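Local coordinates for putative heme binding protein (PDB 6EU8) that probably binds heme as a member of the HmuY-like family, with heme-binding properties that differ from those of Porphyromonas gingivalis HmuY, at residues I71-F76 and K184-F189. Numbering follows the deposited sequence.
Sequences IAIHRF and KGHVSF. With MLI (malonate ion), chain B.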
loop_
_atom_site.group_PDB
_atom_site.type_symbol
_atom_site.label_atom_id
_atom_site.label_comp_id
_atom_site.label_asym_id
_atom_site.label_seq_id
_atom_site.Cartn_x
_atom_site.Cartn_y
_atom_site.Cartn_z
ATOM N N ILE A 71 7.038 -1.426 -3.106
ATOM C CA ILE A 71 5.674 -1.036 -2.688
ATOM C C ILE A 71 5.675 -0.672 -1.202
ATOM O O ILE A 71 6.573 -1.045 -0.462
ATOM C CB ILE A 71 4.597 -2.128 -2.978
ATOM C CG1 ILE A 71 4.807 -3.389 -2.155
ATOM C CG2 ILE A 71 4.529 -2.459 -4.481
ATOM C CD1 ILE A 71 3.617 -4.336 -2.214
ATOM N N ALA A 72 4.681 0.120 -0.772
ATOM C CA ALA A 72 4.483 0.481 0.641
ATOM C C ALA A 72 3.007 0.446 0.999
ATOM O O ALA A 72 2.151 0.733 0.159
ATOM C CB ALA A 72 5.071 1.834 0.948
ATOM N N ILE A 73 2.744 0.074 2.255
ATOM C CA ILE A 73 1.401 -0.236 2.730
ATOM C C ILE A 73 1.114 0.580 4.015
ATOM O O ILE A 73 1.922 0.605 4.954
ATOM C CB ILE A 73 1.241 -1.763 2.984
ATOM C CG1 ILE A 73 1.611 -2.577 1.715
ATOM C CG2 ILE A 73 -0.192 -2.098 3.452
ATOM C CD1 ILE A 73 1.503 -4.078 1.917
ATOM N N HIS A 74 -0.059 1.248 4.034
ATOM C CA HIS A 74 -0.595 1.968 5.195
ATOM C C HIS A 74 -2.047 1.540 5.313
ATOM O O HIS A 74 -2.823 1.851 4.448
ATOM C CB HIS A 74 -0.521 3.483 4.994
ATOM C CG HIS A 74 -1.463 4.280 5.877
ATOM N ND1 HIS A 74 -2.767 4.559 5.525
ATOM C CD2 HIS A 74 -1.264 4.877 7.080
ATOM C CE1 HIS A 74 -3.337 5.268 6.477
ATOM N NE2 HIS A 74 -2.446 5.476 7.426
ATOM N N ARG A 75 -2.427 0.839 6.403
ATOM C CA ARG A 75 -3.764 0.247 6.463
ATOM C C ARG A 75 -4.055 -0.511 5.151
ATOM O O ARG A 75 -3.277 -1.416 4.861
ATOM C CB ARG A 75 -4.806 1.312 6.800
ATOM C CG ARG A 75 -4.628 1.995 8.161
ATOM C CD ARG A 75 -5.012 1.145 9.398
ATOM N NE ARG A 75 -6.346 0.562 9.271
ATOM C CZ ARG A 75 -6.930 -0.235 10.186
ATOM N NH1 ARG A 75 -6.296 -0.571 11.287
ATOM N NH2 ARG A 75 -8.137 -0.728 9.952
ATOM N N PHE A 76 -5.112 -0.193 4.393
ATOM C CA PHE A 76 -5.363 -0.883 3.102
ATOM C C PHE A 76 -4.929 -0.045 1.899
ATOM O O PHE A 76 -5.183 -0.425 0.735
ATOM C CB PHE A 76 -6.825 -1.348 2.981
ATOM C CG PHE A 76 -7.265 -2.379 4.012
ATOM C CD1 PHE A 76 -6.373 -3.263 4.632
ATOM C CD2 PHE A 76 -8.613 -2.443 4.363
ATOM C CE1 PHE A 76 -6.813 -4.204 5.548
ATOM C CE2 PHE A 76 -9.050 -3.395 5.305
ATOM C CZ PHE A 76 -8.165 -4.249 5.876
ATOM N N LYS A 184 -8.234 -6.404 11.405
ATOM C CA LYS A 184 -7.977 -5.736 10.101
ATOM C C LYS A 184 -6.609 -5.067 10.051
ATOM O O LYS A 184 -6.158 -4.461 11.016
ATOM C CB LYS A 184 -9.055 -4.685 9.779
ATOM C CG LYS A 184 -10.450 -5.221 9.609
ATOM C CD LYS A 184 -11.405 -4.146 9.111
ATOM C CE LYS A 184 -12.819 -4.690 9.031
ATOM N NZ LYS A 184 -13.801 -3.783 8.409
ATOM N N GLY A 185 -5.950 -5.136 8.883
ATOM C CA GLY A 185 -4.662 -4.447 8.651
ATOM C C GLY A 185 -3.431 -5.335 8.568
ATOM O O GLY A 185 -2.313 -4.834 8.384
ATOM N N HIS A 186 -3.626 -6.652 8.698
ATOM C CA HIS A 186 -2.572 -7.637 8.478
ATOM C C HIS A 186 -2.741 -8.081 7.040
ATOM O O HIS A 186 -3.653 -8.862 6.701
ATOM C CB HIS A 186 -2.657 -8.792 9.476
ATOM C CG HIS A 186 -2.468 -8.379 10.901
ATOM N ND1 HIS A 186 -1.222 -8.276 11.495
ATOM C CD2 HIS A 186 -3.369 -8.078 11.867
ATOM C CE1 HIS A 186 -1.372 -7.902 12.754
ATOM N NE2 HIS A 186 -2.658 -7.748 12.996
ATOM N N VAL A 187 -1.889 -7.528 6.160
ATOM C CA VAL A 187 -2.035 -7.672 4.722
ATOM C C VAL A 187 -1.096 -8.747 4.205
ATOM O O VAL A 187 0.125 -8.605 4.360
ATOM C CB VAL A 187 -1.756 -6.315 4.027
ATOM C CG1 VAL A 187 -1.834 -6.442 2.513
ATOM C CG2 VAL A 187 -2.719 -5.247 4.537
ATOM N N SER A 188 -1.655 -9.808 3.611
ATOM C CA SER A 188 -0.853 -10.933 3.024
ATOM C C SER A 188 -1.009 -11.002 1.513
ATOM O O SER A 188 -2.102 -10.764 0.994
ATOM C CB SER A 188 -1.241 -12.280 3.661
ATOM O OG SER A 188 -0.970 -12.312 5.040
ATOM N N PHE A 189 0.095 -11.307 0.791
ATOM C CA PHE A 189 0.049 -11.484 -0.648
ATOM C C PHE A 189 1.116 -12.466 -1.103
ATOM O O PHE A 189 2.147 -12.612 -0.439
ATOM C CB PHE A 189 0.244 -10.128 -1.385
ATOM C CG PHE A 189 1.420 -9.320 -0.888
ATOM C CD1 PHE A 189 1.308 -8.494 0.210
ATOM C CD2 PHE A 189 2.664 -9.401 -1.529
ATOM C CE1 PHE A 189 2.411 -7.768 0.686
ATOM C CE2 PHE A 189 3.758 -8.670 -1.074
ATOM C CZ PHE A 189 3.635 -7.849 0.027
HETATM C C1 MLI B . -12.317 -1.111 12.014
HETATM C C2 MLI B . -13.496 -1.745 11.333
HETATM C C3 MLI B . -11.229 -2.110 12.279
HETATM O O6 MLI B . -13.664 -1.591 10.121
HETATM O O7 MLI B . -14.291 -2.428 12.018
HETATM O O8 MLI B . -10.020 -1.757 12.202
HETATM O O9 MLI B . -11.562 -3.280 12.564
HETATM O O HOH W 1 -7.462 -2.801 12.850
#
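I73 and V187 meet tip to tip in the apolar half of this contact, where two strands run nearly antiparallel (157°) with axes 9.2 Å apart and no direct hydrogen bond joins them. I73 CD1 approaches V187 CG1 at 4.1 Å. The I73 and F189 side chains slide past each other in opposite directions, with I73 CD1 4.0 Å from F189 CE1. I71 and F189 come from opposite directions, and I71 CD1 meets F189 CZ. A chi1 of 49° sets F189 CG between the backbone N and the carbonyl carbon, and the CD1 methyls of I71 and I73 meet the ring obliquely.

Past the strand end, the F76 side chain crosses that of K184 at about a right angle, its CZ against K184 CB, and reaches the backbone of G185, with F76 CE1 3.6 Å from G185 N. V187 CG2 lies at the edge of this ring and also packs against R75 O, a buried carbonyl that has no hydrogen-bond partner.

The polar end is bridged by solvent and a malonate, probably from the crystallisation liquor. A water lying in the guanidinium plane accepts from R75 NH1 (3.0 Å) and donates to K184 O and malonate O8. R75 NH2 donates to the same O8 at 3.1 Å (154°), while the extended K184 chain runs along the anion so that K184 NZ donates a hydrogen bond to malonate O6 at 2.8 Å. R75 NH1 is additionally bonded to T20 O, and K184 NZ to N147 OD1.

The contact thus packs two antiparallel sheets face to face: strand 71-74, paired with 24-28 and 77-80, lies against strand 184-194, which runs between 11-18 and 169-178; I17 and I172 extend the apolar layer.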